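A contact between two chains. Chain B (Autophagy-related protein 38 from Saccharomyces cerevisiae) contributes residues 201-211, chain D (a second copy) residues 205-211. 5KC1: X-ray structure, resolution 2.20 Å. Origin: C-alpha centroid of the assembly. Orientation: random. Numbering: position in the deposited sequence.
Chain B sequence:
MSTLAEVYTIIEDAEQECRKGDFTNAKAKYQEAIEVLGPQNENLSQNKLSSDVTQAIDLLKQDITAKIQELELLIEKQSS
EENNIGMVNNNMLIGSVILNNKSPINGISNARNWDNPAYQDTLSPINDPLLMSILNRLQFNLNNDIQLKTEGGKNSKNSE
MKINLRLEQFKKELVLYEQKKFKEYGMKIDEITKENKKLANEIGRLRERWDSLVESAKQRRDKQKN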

ATOM      1  N   ASN B 201     -25.578   0.155 -21.429  1.00144.87           N
ATOM      2  CA  ASN B 201     -26.865  -0.472 -21.692  1.00147.22           C
ATOM      3  C   ASN B 201     -27.974   0.564 -21.828  1.00152.84           C
ATOM      4  O   ASN B 201     -28.765   0.518 -22.770  1.00160.77           O
ATOM      5  N   GLU B 202     -28.026   1.502 -20.887  1.00147.71           N
ATOM      6  CA  GLU B 202     -29.019   2.569 -20.929  1.00148.86           C
ATOM      7  C   GLU B 202     -28.775   3.497 -22.114  1.00152.02           C
ATOM      8  O   GLU B 202     -29.710   4.083 -22.658  1.00154.55           O
ATOM      9  N   ILE B 203     -27.513   3.630 -22.508  1.00152.58           N
ATOM     10  CA  ILE B 203     -27.161   4.422 -23.679  1.00154.39           C
ATOM     11  C   ILE B 203     -27.499   3.663 -24.955  1.00161.38           C
ATOM     12  O   ILE B 203     -27.946   4.250 -25.941  1.00166.16           O
ATOM     13  N   GLY B 204     -27.283   2.352 -24.926  1.00162.23           N
ATOM     14  CA  GLY B 204     -27.576   1.504 -26.066  1.00165.16           C
ATOM     15  C   GLY B 204     -29.061   1.453 -26.364  1.00166.87           C
ATOM     16  O   GLY B 204     -29.470   1.211 -27.499  1.00170.79           O
ATOM     17  N   ARG B 205     -29.870   1.684 -25.335  1.00163.09           N
ATOM     18  CA  ARG B 205     -31.319   1.694 -25.493  1.00162.85           C
ATOM     19  C   ARG B 205     -31.811   3.055 -25.975  1.00161.31           C
ATOM     20  O   ARG B 205     -32.513   3.142 -26.981  1.00165.17           O
ATOM     21  N   LEU B 206     -31.422   4.114 -25.270  1.00154.58           N
ATOM     22  CA  LEU B 206     -31.863   5.467 -25.601  1.00154.56           C
ATOM     23  C   LEU B 206     -31.438   5.905 -27.003  1.00157.75           C
ATOM     24  O   LEU B 206     -31.895   6.933 -27.502  1.00150.91           O
ATOM     25  N   ARG B 207     -30.560   5.129 -27.631  1.00163.46           N
ATOM     26  CA  ARG B 207     -30.188   5.373 -29.021  1.00165.14           C
ATOM     27  C   ARG B 207     -31.019   4.508 -29.961  1.00168.30           C
ATOM     28  O   ARG B 207     -31.393   4.941 -31.052  1.00169.08           O
ATOM     29  N   GLU B 208     -31.303   3.282 -29.533  1.00165.92           N
ATOM     30  CA  GLU B 208     -32.071   2.348 -30.347  1.00166.09           C
ATOM     31  C   GLU B 208     -33.558   2.690 -30.310  1.00168.10           C
ATOM     32  O   GLU B 208     -34.325   2.247 -31.164  1.00174.54           O
ATOM     33  N   ARG B 209     -33.958   3.478 -29.317  1.00162.74           N
ATOM     34  CA  ARG B 209     -35.330   3.968 -29.240  1.00160.01           C
ATOM     35  C   ARG B 209     -35.620   4.876 -30.430  1.00158.86           C
ATOM     36  O   ARG B 209     -36.592   4.672 -31.159  1.00157.47           O
ATOM     37  N   TRP B 210     -34.767   5.877 -30.619  1.00153.81           N
ATOM     38  CA  TRP B 210     -34.896   6.792 -31.746  1.00153.97           C
ATOM     39  C   TRP B 210     -34.577   6.097 -33.065  1.00160.78           C
ATOM     40  O   TRP B 210     -34.939   6.592 -34.133  1.00160.24           O
ATOM     41  N   ASP B 211     -33.900   4.953 -32.969  1.00165.90           N
ATOM     42  CA  ASP B 211     -33.510   4.128 -34.118  1.00162.38           C
ATOM     43  C   ASP B 211     -33.039   4.945 -35.320  1.00158.57           C
ATOM     44  O   ASP B 211     -31.935   4.743 -35.827  1.00147.60           O
TER
ATOM     45  N   ARG D 205     -27.964  13.664 -20.251  1.00168.35           N
ATOM     46  CA  ARG D 205     -28.214  14.697 -21.248  1.00170.87           C
ATOM     47  C   ARG D 205     -29.305  14.273 -22.227  1.00172.69           C
ATOM     48  O   ARG D 205     -30.032  15.112 -22.759  1.00177.51           O
ATOM     49  N   LEU D 206     -29.416  12.968 -22.459  1.00166.56           N
ATOM     50  CA  LEU D 206     -30.400  12.442 -23.399  1.00163.64           C
ATOM     51  C   LEU D 206     -31.796  12.405 -22.789  1.00160.38           C
ATOM     52  O   LEU D 206     -32.762  12.849 -23.410  1.00163.43           O
ATOM     53  N   ARG D 207     -31.895  11.873 -21.575  1.00157.27           N
ATOM     54  CA  ARG D 207     -33.171  11.788 -20.874  1.00157.66           C
ATOM     55  C   ARG D 207     -33.765  13.179 -20.681  1.00164.24           C
ATOM     56  O   ARG D 207     -34.942  13.404 -20.958  1.00163.87           O
ATOM     57  N   GLU D 208     -32.935  14.109 -20.215  1.00171.17           N
ATOM     58  CA  GLU D 208     -33.343  15.501 -20.047  1.00174.68           C
ATOM     59  C   GLU D 208     -33.846  16.069 -21.371  1.00172.18           C
ATOM     60  O   GLU D 208     -34.884  16.731 -21.427  1.00170.85           O
ATOM     61  N   ARG D 209     -33.096  15.797 -22.435  1.00168.77           N
ATOM     62  CA  ARG D 209     -33.496  16.150 -23.792  1.00159.63           C
ATOM     63  C   ARG D 209     -34.752  15.386 -24.200  1.00161.14           C
ATOM     64  O   ARG D 209     -35.684  15.953 -24.772  1.00159.46           O
ATOM     65  N   TRP D 210     -34.758  14.091 -23.897  1.00162.18           N
ATOM     66  CA  TRP D 210     -35.893  13.218 -24.172  1.00158.81           C
ATOM     67  C   TRP D 210     -37.165  13.714 -23.490  1.00155.66           C
ATOM     68  O   TRP D 210     -38.235  13.742 -24.099  1.00155.93           O
ATOM     69  N   ASP D 211     -37.040  14.105 -22.225  1.00156.77           N
ATOM     70  CA  ASP D 211     -38.174  14.603 -21.451  1.00157.86           C
ATOM     71  C   ASP D 211     -38.794  15.848 -22.082  1.00154.54           C
ATOM     72  O   ASP D 211     -38.214  16.461 -22.979  1.00145.89           O
TER

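The most unusual feature of this contact is the meeting of two tryptophans edge to edge. B:Trp210 NE1 lies 3.1 Å from D:Trp210 CZ3, and B:Trp210 CD1 lies 3.5 Å from the same D:Trp210 CZ3. The five-membered ring of B:Trp210 and the six-membered ring of D:Trp210 have centroids 5.3 Å apart, with planes at 34°. Neither ring lies over the face of the other, so this is a rim-to-rim pair and not a stack. The two residues reach the meeting point differently. B:Trp210 has its CA-to-CB bond toward chain D, with chi1 m (-80°) and chi2 22°. D:Trp210 starts sideways, and its t rotamer (chi1 168°, chi2 -85°) brings the end of the ring nearer to chain B. These two residues have the largest areas covered by the opposite stretch, 90 and 91 Å².

Each tryptophan also meets an arginine of the other chain. D:Arg209 points toward chain B in an extended form, with chi1 to chi3 all t. Its NH1 is 3.3 Å from B:Trp210 CZ3. That carbon lies over one face of the guanidinium, while NH1 sits at the edge of the indole, near its plane. The arginine is therefore not laid across the ring face. B:Arg209 also points toward its partner chain, but it is folded, with chi1, chi2 and chi3 all m. Its NH1 is 4.2 Å from D:Trp210 CH2, which again lies over one guanidinium face.

The apolar centre is formed by the two copies of Leu206. Their CA atoms, B:Leu206 CA and D:Leu206 CA, are 7.5 Å apart and set the register of the two helices. Both side chains point toward the other chain, and both have chi1 m and chi2 t. B:Leu206 CD1 approaches D:Leu206 CB at 4.2 Å. The same methyl is closer to the aliphatic part of an arginine, with B:Leu206 CD1 to D:Arg207 CG at 3.7 Å. The helix axes come no closer than 11.0 Å and cross at 35°, so side chains bridge the gap.

D:Arg207 leaves its helix sideways, with chi1 m (-37°), chi2 t and chi3 between wells at 101°. Its end comes nearer to chain B and reaches B:Glu202, which points toward chain D with chi1 m and chi2 t. B:Glu202 OE1 and D:Arg207 NH1 form a long salt bridge of 3.7 Å. The oxygen lies over a face of the guanidinium, well out of its plane. No N-H points at it, so the attraction is between charges alone.

No hydrogen bond crosses between the two stretches. The contact rests on leucine packing, aromatic edges, arginine contacts and one long salt bridge, with 494 Å² buried over both sides. B:Arg207 has its CA-to-CB bond away from chain D; its end comes nearer, but the side chain makes no contact: the nearest approach is B:Arg207 CG to D:Leu206 CD1, 4.9 Å. B:Asn201, B:Arg205, B:Glu208 and D:Glu208 remain out of reach.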

ATOM      1  CB  ASN B 201     -27.212  -1.472 -20.586  1.00143.33           C
ATOM      2  CG  ASN B 201     -26.261  -2.655 -20.549  1.00141.07           C
ATOM      3  OD1 ASN B 201     -25.593  -2.963 -21.538  1.00136.48           O
ATOM      4  ND2 ASN B 201     -26.199  -3.330 -19.407  1.00135.26           N
ATOM      5  CB  GLU B 202     -29.011   3.367 -19.624  1.00147.68           C
ATOM      6  CG  GLU B 202     -29.430   2.562 -18.406  1.00156.75           C
ATOM      7  CD  GLU B 202     -29.630   3.430 -17.177  1.00164.49           C
ATOM      8  OE1 GLU B 202     -29.593   4.671 -17.313  1.00160.66           O
ATOM      9  OE2 GLU B 202     -29.824   2.869 -16.078  1.00167.41           O
ATOM     10  CB  ILE B 203     -25.668   4.795 -23.691  1.00154.44           C
ATOM     11  CG1 ILE B 203     -25.348   5.753 -22.544  1.00149.99           C
ATOM     12  CG2 ILE B 203     -25.288   5.425 -25.020  1.00164.41           C
ATOM     13  CD1 ILE B 203     -23.920   6.251 -22.543  1.00147.61           C
ATOM     14  CB  ARG B 205     -32.005   1.313 -24.179  1.00153.97           C
ATOM     15  CG  ARG B 205     -31.836  -0.152 -23.811  1.00147.15           C
ATOM     16  CD  ARG B 205     -32.570  -0.502 -22.527  1.00150.32           C
ATOM     17  NE  ARG B 205     -32.554  -1.941 -22.273  1.00163.72           N
ATOM     18  CZ  ARG B 205     -31.590  -2.575 -21.613  1.00166.27           C
ATOM     19  NH1 ARG B 205     -30.553  -1.899 -21.137  1.00165.69           N
ATOM     20  NH2 ARG B 205     -31.661  -3.887 -21.431  1.00158.56           N
ATOM     21  CB  LEU B 206     -31.336   6.468 -24.569  1.00148.12           C
ATOM     22  CG  LEU B 206     -31.804   6.262 -23.127  1.00147.06           C
ATOM     23  CD1 LEU B 206     -31.530   7.504 -22.291  1.00144.05           C
ATOM     24  CD2 LEU B 206     -33.279   5.891 -23.085  1.00155.27           C
ATOM     25  CB  ARG B 207     -28.700   5.103 -29.249  1.00168.62           C
ATOM     26  CG  ARG B 207     -27.773   6.198 -28.752  1.00171.51           C
ATOM     27  CD  ARG B 207     -26.467   6.184 -29.532  1.00174.07           C
ATOM     28  NE  ARG B 207     -25.497   7.143 -29.012  1.00174.96           N
ATOM     29  CZ  ARG B 207     -24.462   6.815 -28.245  1.00181.32           C
ATOM     30  NH1 ARG B 207     -24.258   5.548 -27.911  1.00180.50           N
ATOM     31  NH2 ARG B 207     -23.628   7.752 -27.815  1.00181.75           N
ATOM     32  CB  GLU B 208     -31.841   0.910 -29.877  1.00167.60           C
ATOM     33  CG  GLU B 208     -32.284  -0.158 -30.870  1.00169.87           C
ATOM     34  CD  GLU B 208     -31.418  -0.204 -32.119  1.00163.61           C
ATOM     35  OE1 GLU B 208     -30.593   0.714 -32.315  1.00158.58           O
ATOM     36  OE2 GLU B 208     -31.560  -1.164 -32.906  1.00156.62           O
ATOM     37  CB  ARG B 209     -35.573   4.726 -27.933  1.00157.34           C
ATOM     38  CG  ARG B 209     -35.237   3.943 -26.675  1.00156.12           C
ATOM     39  CD  ARG B 209     -36.022   2.647 -26.589  1.00150.79           C
ATOM     40  NE  ARG B 209     -37.460   2.879 -26.671  1.00155.63           N
ATOM     41  CZ  ARG B 209     -38.157   3.571 -25.776  1.00155.86           C
ATOM     42  NH1 ARG B 209     -37.547   4.111 -24.729  1.00151.08           N
ATOM     43  NH2 ARG B 209     -39.464   3.731 -25.931  1.00154.64           N
ATOM     44  CB  TRP B 210     -33.984   8.006 -31.561  1.00144.23           C
ATOM     45  CG  TRP B 210     -34.544   9.042 -30.637  1.00149.78           C
ATOM     46  CD1 TRP B 210     -35.497   8.858 -29.677  1.00145.97           C
ATOM     47  CD2 TRP B 210     -34.198  10.428 -30.595  1.00151.67           C
ATOM     48  NE1 TRP B 210     -35.760  10.043 -29.035  1.00141.47           N
ATOM     49  CE2 TRP B 210     -34.971  11.031 -29.583  1.00151.44           C
ATOM     50  CE3 TRP B 210     -33.302  11.232 -31.315  1.00140.63           C
ATOM     51  CZ2 TRP B 210     -34.885  12.382 -29.268  1.00149.17           C
ATOM     52  CZ3 TRP B 210     -33.214  12.576 -31.003  1.00140.66           C
ATOM     53  CH2 TRP B 210     -34.000  13.137 -29.989  1.00145.87           C
ATOM     54  CB  ASP B 211     -34.666   3.208 -34.536  1.00161.12           C
ATOM     55  CG  ASP B 211     -35.930   3.971 -34.889  1.00166.41           C
ATOM     56  OD1 ASP B 211     -36.053   4.416 -36.049  1.00169.64           O
ATOM     57  OD2 ASP B 211     -36.801   4.122 -34.006  1.00163.61           O
TER
ATOM     58  CB  ARG D 205     -26.928  15.030 -22.008  1.00167.60           C
ATOM     59  CG  ARG D 205     -27.086  16.133 -23.044  1.00170.31           C
ATOM     60  CD  ARG D 205     -25.779  16.405 -23.771  1.00161.98           C
ATOM     61  NE  ARG D 205     -25.277  15.218 -24.455  1.00161.22           N
ATOM     62  CZ  ARG D 205     -25.610  14.872 -25.695  1.00153.95           C
ATOM     63  NH1 ARG D 205     -26.452  15.623 -26.391  1.00156.80           N
ATOM     64  NH2 ARG D 205     -25.102  13.774 -26.238  1.00142.35           N
ATOM     65  CB  LEU D 206     -29.997  11.045 -23.871  1.00157.28           C
ATOM     66  CG  LEU D 206     -28.656  10.952 -24.602  1.00158.73           C
ATOM     67  CD1 LEU D 206     -28.530   9.620 -25.327  1.00155.99           C
ATOM     68  CD2 LEU D 206     -28.480  12.117 -25.565  1.00151.79           C
ATOM     69  CB  ARG D 207     -32.997  11.089 -19.526  1.00147.89           C
ATOM     70  CG  ARG D 207     -31.991   9.951 -19.559  1.00150.26           C
ATOM     71  CD  ARG D 207     -31.981   9.160 -18.264  1.00148.00           C
ATOM     72  NE  ARG D 207     -32.735   7.915 -18.387  1.00153.90           N
ATOM     73  CZ  ARG D 207     -32.808   6.989 -17.438  1.00152.25           C
ATOM     74  NH1 ARG D 207     -32.172   7.163 -16.287  1.00146.16           N
ATOM     75  NH2 ARG D 207     -33.517   5.887 -17.639  1.00151.84           N
ATOM     76  CB  GLU D 208     -32.177  16.338 -19.516  1.00175.32           C
ATOM     77  CG  GLU D 208     -32.561  17.747 -19.094  1.00176.86           C
ATOM     78  CD  GLU D 208     -33.489  17.763 -17.895  1.00178.30           C
ATOM     79  OE1 GLU D 208     -33.596  16.725 -17.209  1.00179.64           O
ATOM     80  OE2 GLU D 208     -34.113  18.814 -17.641  1.00170.50           O
ATOM     81  CB  ARG D 209     -32.356  15.852 -24.765  1.00147.76           C
ATOM     82  CG  ARG D 209     -32.751  15.830 -26.226  1.00140.23           C
ATOM     83  CD  ARG D 209     -31.788  14.957 -27.010  1.00142.84           C
ATOM     84  NE  ARG D 209     -31.774  15.275 -28.433  1.00147.21           N
ATOM     85  CZ  ARG D 209     -31.010  14.655 -29.325  1.00150.89           C
ATOM     86  NH1 ARG D 209     -31.055  15.009 -30.603  1.00150.22           N
ATOM     87  NH2 ARG D 209     -30.197  13.681 -28.939  1.00146.86           N
ATOM     88  CB  TRP D 210     -35.566  11.791 -23.721  1.00160.17           C
ATOM     89  CG  TRP D 210     -36.736  10.855 -23.684  1.00158.11           C
ATOM     90  CD1 TRP D 210     -37.629  10.702 -22.663  1.00156.18           C
ATOM     91  CD2 TRP D 210     -37.124   9.926 -24.699  1.00160.58           C
ATOM     92  NE1 TRP D 210     -38.557   9.743 -22.986  1.00157.28           N
ATOM     93  CE2 TRP D 210     -38.268   9.248 -24.236  1.00162.02           C
ATOM     94  CE3 TRP D 210     -36.621   9.600 -25.965  1.00157.54           C
ATOM     95  CZ2 TRP D 210     -38.919   8.269 -24.982  1.00159.31           C
ATOM     96  CZ3 TRP D 210     -37.265   8.628 -26.708  1.00157.79           C
ATOM     97  CH2 TRP D 210     -38.402   7.974 -26.215  1.00157.45           C
ATOM     98  CB  ASP D 211     -37.747  14.907 -20.012  1.00155.79           C
ATOM     99  CG  ASP D 211     -37.813  13.688 -19.109  1.00149.47           C
ATOM    100  OD1 ASP D 211     -36.839  12.908 -19.079  1.00145.20           O
ATOM    101  OD2 ASP D 211     -38.840  13.515 -18.421  1.00146.94           O
TER